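Local coordinates for protein Rho guanyl nucleotide exchange factor (Rom2), putative (Aspergillus fumigatus Af293, PDB 5O51) that probably acts as a guanine-nucleotide exchange factor for Rho-type GTPases, this chain being its CNH domain, a seven-bladed beta-propeller, at residues A[308-319]-A[328-336]; A[28-36]-A[43-51]. One frame throughout, in Å; residues are numbered along the deposited sequence.

Contact 1 of 2, residues A[308-319]-A[328-336]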
loop_
_atom_site.group_PDB
_atom_site.type_symbol
_atom_site.label_atom_id
_atom_site.label_comp_id
_atom_site.label_asym_id
_atom_site.label_seq_id
_atom_site.Cartn_x
_atom_site.Cartn_y
_atom_site.Cartn_z
ATOM N N ARG A 308 -4.934 -7.491 7.883
ATOM C CA ARG A 308 -4.757 -6.434 6.840
ATOM C C ARG A 308 -3.402 -5.742 7.137
ATOM O O ARG A 308 -3.242 -5.163 8.233
ATOM C CB ARG A 308 -5.839 -5.345 7.022
ATOM C CG ARG A 308 -7.239 -5.765 6.639
ATOM C CD ARG A 308 -8.301 -5.181 7.591
ATOM N NE ARG A 308 -8.450 -5.994 8.785
ATOM C CZ ARG A 308 -8.922 -5.629 9.961
ATOM N NH1 ARG A 308 -9.318 -4.386 10.235
ATOM N NH2 ARG A 308 -8.981 -6.528 10.907
ATOM N N MET A 309 -2.464 -5.752 6.199
ATOM C CA MET A 309 -1.276 -4.927 6.376
ATOM C C MET A 309 -1.630 -3.444 6.228
ATOM O O MET A 309 -2.177 -3.039 5.216
ATOM C CB MET A 309 -0.177 -5.322 5.386
ATOM C CG MET A 309 1.177 -4.689 5.741
ATOM S SD MET A 309 2.452 -4.912 4.493
ATOM C CE MET A 309 2.220 -3.303 3.664
ATOM N N LEU A 310 -1.317 -2.611 7.221
ATOM C CA LEU A 310 -1.699 -1.176 7.134
ATOM C C LEU A 310 -0.642 -0.235 6.564
ATOM O O LEU A 310 -0.969 0.610 5.771
ATOM C CB LEU A 310 -2.186 -0.641 8.482
ATOM C CG LEU A 310 -3.395 -1.394 9.064
ATOM C CD1 LEU A 310 -3.575 -0.989 10.507
ATOM C CD2 LEU A 310 -4.649 -1.168 8.206
ATOM N N HIS A 311 0.612 -0.377 6.974
ATOM C CA HIS A 311 1.674 0.543 6.589
ATOM C C HIS A 311 3.030 -0.086 6.976
ATOM O O HIS A 311 3.215 -0.632 8.074
ATOM C CB HIS A 311 1.523 1.907 7.336
ATOM C CG HIS A 311 2.383 3.000 6.776
ATOM N ND1 HIS A 311 3.617 3.328 7.293
ATOM C CD2 HIS A 311 2.196 3.807 5.706
ATOM C CE1 HIS A 311 4.147 4.289 6.558
ATOM N NE2 HIS A 311 3.304 4.568 5.577
ATOM N N SER A 312 3.977 0.080 6.083
ATOM C CA SER A 312 5.318 -0.381 6.283
ATOM C C SER A 312 6.281 0.828 6.183
ATOM O O SER A 312 6.340 1.465 5.160
ATOM C CB SER A 312 5.662 -1.359 5.132
ATOM O OG SER A 312 7.029 -1.613 5.174
ATOM N N SER A 313 7.057 1.081 7.214
ATOM C CA SER A 313 8.106 2.160 7.149
ATOM C C SER A 313 9.436 1.628 7.705
ATOM O O SER A 313 9.468 0.528 8.283
ATOM C CB SER A 313 7.677 3.380 7.980
ATOM O OG SER A 313 7.696 3.125 9.404
ATOM N N THR A 314 10.495 2.453 7.654
ATOM C CA THR A 314 11.806 2.039 8.200
ATOM C C THR A 314 11.653 1.763 9.684
ATOM O O THR A 314 12.387 0.956 10.209
ATOM C CB THR A 314 12.921 3.116 7.948
ATOM O OG1 THR A 314 12.659 4.244 8.773
ATOM C CG2 THR A 314 12.900 3.619 6.511
ATOM N N ARG A 315 10.680 2.428 10.341
ATOM C CA ARG A 315 10.360 2.247 11.783
ATOM C C ARG A 315 9.726 0.882 12.134
ATOM O O ARG A 315 10.191 0.184 13.045
ATOM C CB ARG A 315 9.340 3.318 12.294
ATOM C CG ARG A 315 9.581 4.784 11.977
ATOM C CD ARG A 315 8.475 5.708 12.531
ATOM N NE ARG A 315 7.435 6.058 11.528
ATOM C CZ ARG A 315 7.608 6.875 10.475
ATOM N NH1 ARG A 315 8.792 7.443 10.250
ATOM N NH2 ARG A 315 6.603 7.108 9.610
ATOM N N GLU A 316 8.631 0.530 11.436
ATOM C CA GLU A 316 7.813 -0.593 11.849
ATOM C C GLU A 316 6.848 -0.985 10.759
ATOM O O GLU A 316 6.690 -0.290 9.786
ATOM C CB GLU A 316 7.031 -0.235 13.142
ATOM C CG GLU A 316 6.274 1.085 13.040
ATOM C CD GLU A 316 5.659 1.571 14.355
ATOM O OE1 GLU A 316 5.644 0.822 15.363
ATOM O OE2 GLU A 316 5.153 2.714 14.362
ATOM N N ILE A 317 6.240 -2.133 10.932
ATOM C CA ILE A 317 5.105 -2.562 10.095
ATOM C C ILE A 317 3.886 -2.552 10.980
ATOM O O ILE A 317 3.834 -3.247 11.986
ATOM C CB ILE A 317 5.331 -3.997 9.550
ATOM C CG1 ILE A 317 6.642 -4.020 8.795
ATOM C CG2 ILE A 317 4.167 -4.424 8.653
ATOM C CD1 ILE A 317 7.249 -5.408 8.663
ATOM N N LEU A 318 2.898 -1.750 10.598
ATOM C CA LEU A 318 1.614 -1.708 11.290
ATOM C C LEU A 318 0.571 -2.580 10.544
ATOM O O LEU A 318 0.475 -2.547 9.279
ATOM C CB LEU A 318 1.159 -0.242 11.405
ATOM C CG LEU A 318 2.119 0.716 12.116
ATOM C CD1 LEU A 318 1.698 2.148 12.043
ATOM C CD2 LEU A 318 2.168 0.266 13.572
ATOM N N TYR A 319 -0.211 -3.337 11.319
ATOM C CA TYR A 319 -1.218 -4.220 10.753
ATOM C C TYR A 319 -2.384 -4.367 11.710
ATOM O O TYR A 319 -2.260 -3.978 12.838
ATOM C CB TYR A 319 -0.602 -5.589 10.350
ATOM C CG TYR A 319 -0.293 -6.516 11.501
ATOM C CD1 TYR A 319 0.796 -6.304 12.316
ATOM C CD2 TYR A 319 -1.134 -7.592 11.814
ATOM C CE1 TYR A 319 1.066 -7.128 13.415
ATOM C CE2 TYR A 319 -0.863 -8.444 12.885
ATOM C CZ TYR A 319 0.271 -8.210 13.672
ATOM O OH TYR A 319 0.589 -9.046 14.769
ATOM N N ASP A 328 -11.323 -5.274 17.110
ATOM C CA ASP A 328 -10.451 -5.106 15.972
ATOM C C ASP A 328 -9.158 -4.629 16.639
ATOM O O ASP A 328 -9.203 -3.750 17.477
ATOM C CB ASP A 328 -10.908 -4.028 15.012
ATOM C CG ASP A 328 -10.496 -4.279 13.565
ATOM O OD1 ASP A 328 -10.581 -5.431 13.085
ATOM O OD2 ASP A 328 -10.151 -3.292 12.857
ATOM N N VAL A 329 -8.005 -5.153 16.240
ATOM C CA VAL A 329 -6.778 -4.820 16.964
ATOM C C VAL A 329 -5.745 -4.229 15.978
ATOM O O VAL A 329 -5.517 -4.771 14.875
ATOM C CB VAL A 329 -6.218 -6.065 17.674
ATOM C CG1 VAL A 329 -4.918 -5.745 18.429
ATOM C CG2 VAL A 329 -7.252 -6.699 18.615
ATOM N N VAL A 330 -5.123 -3.145 16.372
ATOM C CA VAL A 330 -3.968 -2.578 15.681
ATOM C C VAL A 330 -2.653 -2.932 16.404
ATOM O O VAL A 330 -2.560 -2.860 17.651
ATOM C CB VAL A 330 -4.062 -1.079 15.499
ATOM C CG1 VAL A 330 -2.876 -0.586 14.695
ATOM C CG2 VAL A 330 -5.341 -0.750 14.708
ATOM N N ALA A 331 -1.677 -3.404 15.618
ATOM C CA ALA A 331 -0.381 -3.887 16.192
ATOM C C ALA A 331 0.786 -3.484 15.351
ATOM O O ALA A 331 0.649 -3.041 14.213
ATOM C CB ALA A 331 -0.432 -5.389 16.362
ATOM N N SER A 332 1.969 -3.607 15.934
ATOM C CA SER A 332 3.226 -3.209 15.325
ATOM C C SER A 332 4.219 -4.363 15.321
ATOM O O SER A 332 4.325 -5.094 16.313
ATOM C CB SER A 332 3.900 -2.142 16.182
ATOM O OG SER A 332 5.101 -1.719 15.545
ATOM N N LEU A 333 4.905 -4.560 14.216
ATOM C CA LEU A 333 6.035 -5.535 14.187
ATOM C C LEU A 333 7.292 -4.755 13.979
ATOM O O LEU A 333 7.345 -3.964 13.012
ATOM C CB LEU A 333 5.931 -6.488 13.022
ATOM C CG LEU A 333 4.823 -7.507 13.096
ATOM C CD1 LEU A 333 4.958 -8.452 11.912
ATOM C CD2 LEU A 333 4.792 -8.298 14.376
ATOM N N ASP A 334 8.293 -4.958 14.834
ATOM C CA ASP A 334 9.602 -4.278 14.573
ATOM C C ASP A 334 10.792 -5.199 14.822
ATOM O O ASP A 334 10.824 -5.879 15.856
ATOM C CB ASP A 334 9.765 -2.998 15.390
ATOM C CG ASP A 334 10.981 -2.154 14.913
ATOM O OD1 ASP A 334 11.203 -2.011 13.677
ATOM O OD2 ASP A 334 11.724 -1.643 15.774
ATOM N N PHE A 335 11.710 -5.243 13.847
ATOM C CA PHE A 335 12.882 -6.148 13.868
ATOM C C PHE A 335 14.189 -5.444 14.259
ATOM O O PHE A 335 14.437 -4.293 13.866
ATOM C CB PHE A 335 12.991 -6.927 12.551
ATOM C CG PHE A 335 11.765 -7.761 12.294
ATOM C CD1 PHE A 335 11.578 -8.970 12.946
ATOM C CD2 PHE A 335 10.731 -7.275 11.511
ATOM C CE1 PHE A 335 10.417 -9.742 12.747
ATOM C CE2 PHE A 335 9.560 -8.026 11.339
ATOM C CZ PHE A 335 9.403 -9.261 11.956
ATOM N N TRP A 336 14.968 -6.117 15.109
ATOM C CA TRP A 336 16.238 -5.574 15.616
ATOM C C TRP A 336 17.217 -6.659 16.147
ATOM O O TRP A 336 16.797 -7.666 16.730
ATOM C CB TRP A 336 15.976 -4.496 16.676
ATOM C CG TRP A 336 17.179 -3.671 16.945
ATOM C CD1 TRP A 336 17.860 -2.893 16.043
ATOM C CD2 TRP A 336 17.874 -3.554 18.194
ATOM N NE1 TRP A 336 18.931 -2.296 16.659
ATOM C CE2 TRP A 336 18.964 -2.677 17.980
ATOM C CE3 TRP A 336 17.678 -4.100 19.478
ATOM C CZ2 TRP A 336 19.864 -2.333 19.005
ATOM C CZ3 TRP A 336 18.569 -3.761 20.497
ATOM C CH2 TRP A 336 19.652 -2.884 20.251
#
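Arg308 meets Asp328 end-on, the guanidinium and carboxylate nearly coplanar at 23°: Arg308 NH1 donates to Asp328 OD2 at 3.0 Å and NH2 to OD1 at 2.9 Å, one flat cation holding both oxygens. Asp328 also forms a salt bridge with Arg21. Leu310 N and His311 N both donate to Leu318 O, a classic beta bulge. After the turn at 313-316, Glu316 OE1 accepts from Ser332 OG at 2.6 Å, on its anti side and 32° out of the carboxylate plane; serine's short hydroxyl, OG anti to the backbone N (chi1 -177°), reaches the acid, whose OE1 also forms a salt bridge with Arg47. From Ile317 on, strands 317-323 and 327-333 form an antiparallel hairpin, with paired backbone bonds joining Ile317 to Leu333 and Tyr319 to Ala331. On the Tyr319 face, the ring brings CE1 obliquely to 3.7 Å from Ala331 CB and 3.8 Å from Leu333 CG; the small alanine makes room for it. Apolar packing and backbone pairing thus hold the middle of this propeller blade, while an ion pair ties strand 307-312 across to Asp328 and a hydroxyl-carboxylate bond lies beside the Glu316 turn; two arginines, Arg308 and Arg21, probably favour the ionised form of Asp328.

Contact 2 of 2, residues A[28-36]-A[43-51]; sequences VDGGRKLVY and FISERWPKD
This is an antiparallel beta-hairpin contact, joining the two central strands, 33-38 and 41-46, of a four-stranded propeller blade. Leu34 pairs with Ser45 and Tyr36 with Phe43 through reciprocal backbone hydrogen bonds, and the ladder runs on past the strand end, where Arg47 N donates to Arg32 O at 2.7 Å from well above the carbonyl plane. On the Val35 and Ile44 face, Ile44 CD1 meets Val35 CG2 at 3.9 Å, and the aliphatic chain of Lys33 crosses to it, Lys33 CD at 3.7 Å; beta-branched residues suit this extended backbone. The chain of Lys33 runs alongside that of Glu46, pointing the same way. The last torsion of Lys33 bends (chi4 49°), leaving Lys33 NZ 3.5 Å from Glu46 OE2, a rather long salt bridge near the surface. On the other face, the Tyr36 ring turns its edge to Ser45, and the two hydroxyls, Tyr36 OH and Ser45 OG, share a hydrogen bond of 3.2 Å. Gly31, in the type I' turn 29-32, has backbone angles that suit a residue without a side chain, and Gly31 O lies 3.3 Å from Arg47 CB. Trp48 lies over the guanidinium of Arg47, Trp48 CZ2 standing 3.9 Å above its centre, while that group's charge is met by Glu316. The backbone ladder therefore sets the register, and the long surface ion pair probably contributes little.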
loop_
_atom_site.group_PDB
_atom_site.type_symbol
_atom_site.label_atom_id
_atom_site.label_comp_id
_atom_site.label_asym_id
_atom_site.label_seq_id
_atom_site.Cartn_x
_atom_site.Cartn_y
_atom_site.Cartn_z
ATOM N N VAL A 28 1.705 10.231 10.593
ATOM C CA VAL A 28 2.056 11.620 10.198
ATOM C C VAL A 28 2.937 12.177 11.321
ATOM O O VAL A 28 3.128 11.506 12.347
ATOM C CB VAL A 28 0.810 12.550 9.995
ATOM C CG1 VAL A 28 -0.141 11.920 8.995
ATOM C CG2 VAL A 28 0.076 12.776 11.295
ATOM N N ASP A 29 3.457 13.390 11.116
ATOM C CA ASP A 29 4.189 14.110 12.170
ATOM C C ASP A 29 5.386 13.294 12.602
ATOM O O ASP A 29 5.545 12.977 13.791
ATOM C CB ASP A 29 3.260 14.379 13.386
ATOM C CG ASP A 29 2.898 15.845 13.551
ATOM O OD1 ASP A 29 3.729 16.593 14.148
ATOM O OD2 ASP A 29 1.768 16.229 13.129
ATOM N N GLY A 30 6.182 12.897 11.622
ATOM C CA GLY A 30 7.318 12.005 11.834
ATOM C C GLY A 30 6.996 10.725 12.549
ATOM O O GLY A 30 7.844 10.215 13.286
ATOM N N GLY A 31 5.789 10.172 12.368
ATOM C CA GLY A 31 5.476 8.881 13.003
ATOM C C GLY A 31 4.981 9.058 14.433
ATOM O O GLY A 31 4.635 8.101 15.130
ATOM N N ARG A 32 4.849 10.298 14.873
ATOM C CA ARG A 32 4.333 10.528 16.245
ATOM C C ARG A 32 2.806 10.474 16.384
ATOM O O ARG A 32 2.281 10.272 17.503
ATOM C CB ARG A 32 4.907 11.826 16.750
ATOM C CG ARG A 32 6.425 11.688 16.954
ATOM C CD ARG A 32 7.040 12.982 17.445
ATOM N NE ARG A 32 6.827 14.115 16.547
ATOM C CZ ARG A 32 7.540 14.405 15.444
ATOM N NH1 ARG A 32 8.538 13.605 15.004
ATOM N NH2 ARG A 32 7.228 15.510 14.747
ATOM N N LYS A 33 2.094 10.585 15.271
ATOM C CA LYS A 33 0.640 10.338 15.291
ATOM C C LYS A 33 0.177 9.378 14.172
ATOM O O LYS A 33 0.775 9.286 13.065
ATOM C CB LYS A 33 -0.124 11.677 15.174
ATOM C CG LYS A 33 0.160 12.748 16.282
ATOM C CD LYS A 33 -0.610 14.006 15.889
ATOM C CE LYS A 33 -0.616 15.134 16.919
ATOM N NZ LYS A 33 0.751 15.402 17.400
ATOM N N LEU A 34 -0.951 8.710 14.449
ATOM C CA LEU A 34 -1.564 7.765 13.505
ATOM C C LEU A 34 -2.918 8.256 13.059
ATOM O O LEU A 34 -3.775 8.572 13.901
ATOM C CB LEU A 34 -1.780 6.431 14.210
ATOM C CG LEU A 34 -0.522 5.772 14.736
ATOM C CD1 LEU A 34 -0.893 4.506 15.510
ATOM C CD2 LEU A 34 0.474 5.497 13.628
ATOM N N VAL A 35 -3.156 8.268 11.753
ATOM C CA VAL A 35 -4.438 8.634 11.212
ATOM C C VAL A 35 -5.141 7.376 10.606
ATOM O O VAL A 35 -4.603 6.711 9.680
ATOM C CB VAL A 35 -4.248 9.730 10.144
ATOM C CG1 VAL A 35 -5.565 10.117 9.479
ATOM C CG2 VAL A 35 -3.544 10.967 10.755
ATOM N N TYR A 36 -6.348 7.087 11.093
ATOM C CA TYR A 36 -7.149 5.867 10.782
ATOM C C TYR A 36 -8.328 6.191 9.898
ATOM O O TYR A 36 -9.089 7.145 10.187
ATOM C CB TYR A 36 -7.778 5.241 12.054
ATOM C CG TYR A 36 -6.821 4.899 13.201
ATOM C CD1 TYR A 36 -6.150 3.695 13.258
ATOM C CD2 TYR A 36 -6.535 5.817 14.170
ATOM C CE1 TYR A 36 -5.324 3.381 14.350
ATOM C CE2 TYR A 36 -5.669 5.553 15.232
ATOM C CZ TYR A 36 -5.062 4.343 15.331
ATOM O OH TYR A 36 -4.196 4.143 16.400
ATOM N N PHE A 43 -10.042 9.214 12.153
ATOM C CA PHE A 43 -9.642 9.468 13.559
ATOM C C PHE A 43 -8.131 9.695 13.631
ATOM O O PHE A 43 -7.359 9.193 12.754
ATOM C CB PHE A 43 -10.036 8.297 14.441
ATOM C CG PHE A 43 -11.550 7.969 14.486
ATOM C CD1 PHE A 43 -12.149 7.164 13.511
ATOM C CD2 PHE A 43 -12.352 8.441 15.541
ATOM C CE1 PHE A 43 -13.527 6.895 13.554
ATOM C CE2 PHE A 43 -13.717 8.158 15.613
ATOM C CZ PHE A 43 -14.305 7.350 14.623
ATOM N N ILE A 44 -7.687 10.410 14.672
ATOM C CA ILE A 44 -6.236 10.602 14.968
ATOM C C ILE A 44 -5.953 10.283 16.407
ATOM O O ILE A 44 -6.775 10.589 17.290
ATOM C CB ILE A 44 -5.749 12.007 14.588
ATOM C CG1 ILE A 44 -4.255 12.189 14.812
ATOM C CG2 ILE A 44 -6.453 13.148 15.330
ATOM C CD1 ILE A 44 -3.682 13.279 13.928
ATOM N N SER A 45 -4.827 9.593 16.665
ATOM C CA SER A 45 -4.301 9.380 18.025
ATOM C C SER A 45 -2.783 9.659 17.998
ATOM O O SER A 45 -2.191 9.808 16.937
ATOM C CB SER A 45 -4.491 7.925 18.538
ATOM O OG SER A 45 -3.694 7.035 17.761
ATOM N N GLU A 46 -2.200 9.651 19.181
ATOM C CA GLU A 46 -0.753 9.772 19.411
ATOM C C GLU A 46 -0.203 8.377 19.381
ATOM O O GLU A 46 -0.759 7.466 20.020
ATOM C CB GLU A 46 -0.420 10.341 20.808
ATOM C CG GLU A 46 -1.024 11.700 21.119
ATOM C CD GLU A 46 -0.208 12.866 20.606
ATOM O OE1 GLU A 46 1.045 12.833 20.716
ATOM O OE2 GLU A 46 -0.827 13.838 20.114
ATOM N N ARG A 47 0.905 8.228 18.675
ATOM C CA ARG A 47 1.646 6.974 18.660
ATOM C C ARG A 47 2.196 6.610 20.013
ATOM O O ARG A 47 2.320 5.434 20.281
ATOM C CB ARG A 47 2.803 7.049 17.658
ATOM C CG ARG A 47 3.717 5.808 17.589
ATOM C CD ARG A 47 2.968 4.503 17.206
ATOM N NE ARG A 47 3.845 3.311 17.199
ATOM C CZ ARG A 47 4.187 2.608 18.281
ATOM N NH1 ARG A 47 3.738 2.933 19.498
ATOM N NH2 ARG A 47 4.965 1.532 18.159
ATOM N N TRP A 48 2.597 7.602 20.822
ATOM C CA TRP A 48 3.093 7.400 22.189
ATOM C C TRP A 48 2.373 8.340 23.168
ATOM O O TRP A 48 2.924 9.352 23.577
ATOM C CB TRP A 48 4.615 7.633 22.243
ATOM C CG TRP A 48 5.365 6.485 21.590
ATOM C CD1 TRP A 48 5.481 5.185 22.046
ATOM C CD2 TRP A 48 6.021 6.530 20.328
ATOM N NE1 TRP A 48 6.197 4.435 21.137
ATOM C CE2 TRP A 48 6.542 5.240 20.078
ATOM C CE3 TRP A 48 6.215 7.534 19.386
ATOM C CZ2 TRP A 48 7.254 4.940 18.922
ATOM C CZ3 TRP A 48 6.937 7.241 18.238
ATOM C CH2 TRP A 48 7.431 5.947 18.007
ATOM N N PRO A 49 1.121 8.018 23.530
ATOM C CA PRO A 49 0.387 8.934 24.395
ATOM C C PRO A 49 0.922 8.926 25.830
ATOM O O PRO A 49 1.254 7.861 26.379
ATOM C CB PRO A 49 -1.033 8.373 24.351
ATOM C CG PRO A 49 -0.824 6.914 24.175
ATOM C CD PRO A 49 0.360 6.780 23.266
ATOM N N LYS A 50 0.965 10.100 26.427
ATOM C CA LYS A 50 1.325 10.253 27.843
ATOM C C LYS A 50 0.278 9.623 28.722
ATOM O O LYS A 50 0.604 8.917 29.682
ATOM C CB LYS A 50 1.417 11.736 28.218
ATOM C CG LYS A 50 2.533 12.491 27.513
ATOM C CD LYS A 50 3.901 11.939 27.892
ATOM C CE LYS A 50 5.015 12.847 27.410
ATOM N NZ LYS A 50 5.043 12.958 25.927
ATOM N N ASP A 51 -0.979 9.926 28.403
ATOM C CA ASP A 51 -2.135 9.401 29.131
ATOM C C ASP A 51 -2.780 8.249 28.365
ATOM O O ASP A 51 -3.194 8.405 27.208
ATOM C CB ASP A 51 -3.170 10.508 29.373
ATOM C CG ASP A 51 -4.414 10.009 30.106
ATOM O OD1 ASP A 51 -4.377 8.933 30.750
ATOM O OD2 ASP A 51 -5.446 10.701 30.036
#

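Following the chain from its N terminus, contact 2 comes first, closing the short connection between strands 33-38 and 41-46 within an early blade. Five further blades pass before contact 1 closes the hairpin of strands 317-323 and 327-333. The contacts are thus in series, neither nesting nor crossing, yet their centres lie 14 Å apart because the propeller ring brings the chain's ends together. Strand 8-12 pairs with strand 327-333, so the final blade combines both termini. Between the neighbouring blades, Arg47 NH2 forms a salt bridge with Glu316 OE1 at 3.0 Å, while Leu318 packs on Leu34 and Val330 on Tyr36, tying first and last blades together.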